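Local structure of tumor necrosis factor receptor superfamily member 16 (Rattus norvegicus, 1SG1) at residues Phe108-Gln111 against Asn115-Cys118. The protein acts as the low-affinity neurotrophin receptor p75NTR, whose cysteine-rich extracellular repeats probably bind nerve growth factor and related neurotrophins. Sequence-based numbering, arbitrary orientation.
Sequences FSCQ and NTVC
Phe108 and Val117 form an antiparallel hydrogen-bonded pair, their side chains side by side on one face. Phe108 N gives its hydrogen to Val117 O at 3.1 Å, and Val117 N returns a 3.0 Å bond to Phe108 O. On the face these two side chains share they meet closely at their roots, with Phe108 CB 3.4 Å from Val117 CB. Val117 CB lies at the edge of the phenyl ring, in its plane, and both methyls touch CD1, Val117 CG1 lying 3.7 Å from Phe108 CD1. Val117 CG2, set beside the valine's own backbone N, packs on Phe108 CB at 3.5 Å.

Cys110 CB makes a tight carbon-oxygen approach of 3.0 Å to Thr116 OG1. Cys110 SG, anti to its backbone N (chi1 -179°), is turned toward its disulfide with Cys97 and runs alongside Thr116. The threonine hydroxyl is bonded to Ser98 O, while Asn115 OD1 takes the Ser98 N-H, tying the loop at 97-98 to both segments of this cysteine-rich repeat. Tyr86 of strand 85-87 packs on Cys110 and Asn115. Phe108 also packs on the backbone of another protein's chain, and its pairing with Val117, itself backbone-bonded to Val107, closes the loop end of the two-stranded antiparallel sheet of 104-108 and 117-120.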
ATOM      1  N   PHE C 108     -17.203  -6.763  -8.738  1.00 37.47           N
ATOM      2  CA  PHE C 108     -16.296  -6.935  -7.630  1.00 39.39           C
ATOM      3  C   PHE C 108     -14.882  -7.119  -8.155  1.00 37.69           C
ATOM      4  O   PHE C 108     -14.615  -7.988  -8.996  1.00 37.27           O
ATOM      5  CB  PHE C 108     -16.745  -8.127  -6.786  1.00 42.29           C
ATOM      6  CG  PHE C 108     -18.003  -7.866  -5.992  1.00 48.79           C
ATOM      7  CD1 PHE C 108     -19.087  -8.745  -6.054  1.00 50.54           C
ATOM      8  CD2 PHE C 108     -18.097  -6.751  -5.153  1.00 49.89           C
ATOM      9  CE1 PHE C 108     -20.244  -8.521  -5.291  1.00 50.09           C
ATOM     10  CE2 PHE C 108     -19.256  -6.520  -4.387  1.00 52.59           C
ATOM     11  CZ  PHE C 108     -20.325  -7.411  -4.460  1.00 50.87           C
ATOM     12  N   SER C 109     -13.985  -6.273  -7.670  1.00 35.49           N
ATOM     13  CA  SER C 109     -12.593  -6.323  -8.077  1.00 34.95           C
ATOM     14  C   SER C 109     -11.877  -7.642  -7.781  1.00 34.95           C
ATOM     15  O   SER C 109     -12.167  -8.334  -6.803  1.00 31.73           O
ATOM     16  CB  SER C 109     -11.824  -5.177  -7.426  1.00 35.48           C
ATOM     17  OG  SER C 109     -11.622  -4.131  -8.356  1.00 37.59           O
ATOM     18  N   CYS C 110     -10.932  -7.971  -8.653  1.00 36.72           N
ATOM     19  CA  CYS C 110     -10.127  -9.179  -8.535  1.00 36.27           C
ATOM     20  C   CYS C 110      -8.887  -8.903  -7.698  1.00 37.74           C
ATOM     21  O   CYS C 110      -7.917  -8.337  -8.188  1.00 30.63           O
ATOM     22  CB  CYS C 110      -9.690  -9.661  -9.912  1.00 37.65           C
ATOM     23  SG  CYS C 110      -8.702 -11.184  -9.874  1.00 33.84           S
ATOM     24  N   GLN C 111      -8.945  -9.328  -6.441  1.00 40.74           N
ATOM     25  CA  GLN C 111      -7.872  -9.132  -5.488  1.00 45.15           C
ATOM     26  C   GLN C 111      -7.668 -10.398  -4.674  1.00 46.45           C
ATOM     27  O   GLN C 111      -8.634 -11.041  -4.259  1.00 45.71           O
ATOM     28  CB  GLN C 111      -8.215  -7.984  -4.536  1.00 49.90           C
ATOM     29  CG  GLN C 111      -9.003  -6.855  -5.162  1.00 55.34           C
ATOM     30  CD  GLN C 111      -9.084  -5.661  -4.243  1.00 61.86           C
ATOM     31  OE1 GLN C 111      -9.350  -5.808  -3.048  1.00 65.56           O
ATOM     32  NE2 GLN C 111      -8.857  -4.462  -4.790  1.00 64.98           N
ATOM     33  N   ASN C 115     -11.511 -13.789  -7.185  1.00 37.17           N
ATOM     34  CA  ASN C 115     -11.433 -13.649  -8.630  1.00 34.03           C
ATOM     35  C   ASN C 115     -12.519 -12.640  -9.001  1.00 33.94           C
ATOM     36  O   ASN C 115     -13.512 -12.477  -8.286  1.00 30.41           O
ATOM     37  CB  ASN C 115     -11.682 -14.986  -9.341  1.00 29.96           C
ATOM     38  CG  ASN C 115     -11.710 -14.855 -10.863  1.00 26.43           C
ATOM     39  OD1 ASN C 115     -10.998 -14.053 -11.456  1.00 27.88           O
ATOM     40  ND2 ASN C 115     -12.524 -15.666 -11.497  1.00 28.20           N
ATOM     41  N   THR C 116     -12.285 -11.948 -10.114  1.00 35.17           N
ATOM     42  CA  THR C 116     -13.193 -10.959 -10.680  1.00 33.97           C
ATOM     43  C   THR C 116     -14.641 -11.424 -10.727  1.00 34.14           C
ATOM     44  O   THR C 116     -14.927 -12.498 -11.259  1.00 31.47           O
ATOM     45  CB  THR C 116     -12.822 -10.662 -12.132  1.00 32.23           C
ATOM     46  OG1 THR C 116     -11.435 -10.350 -12.220  1.00 34.66           O
ATOM     47  CG2 THR C 116     -13.645  -9.508 -12.673  1.00 33.44           C
ATOM     48  N   VAL C 117     -15.542 -10.611 -10.179  1.00 35.06           N
ATOM     49  CA  VAL C 117     -16.981 -10.886 -10.244  1.00 37.26           C
ATOM     50  C   VAL C 117     -17.562  -9.971 -11.327  1.00 38.76           C
ATOM     51  O   VAL C 117     -17.635  -8.749 -11.136  1.00 38.02           O
ATOM     52  CB  VAL C 117     -17.711 -10.533  -8.956  1.00 38.61           C
ATOM     53  CG1 VAL C 117     -19.213 -10.711  -9.164  1.00 38.63           C
ATOM     54  CG2 VAL C 117     -17.224 -11.400  -7.821  1.00 38.03           C
ATOM     55  N   CYS C 118     -17.969 -10.543 -12.459  1.00 39.22           N
ATOM     56  CA  CYS C 118     -18.532  -9.739 -13.551  1.00 39.95           C
ATOM     57  C   CYS C 118     -20.048  -9.605 -13.592  1.00 37.91           C
ATOM     58  O   CYS C 118     -20.770 -10.233 -12.840  1.00 35.85           O
ATOM     59  CB  CYS C 118     -18.062 -10.263 -14.896  1.00 41.39           C
ATOM     60  SG  CYS C 118     -16.275 -10.096 -15.121  1.00 45.54           S
TER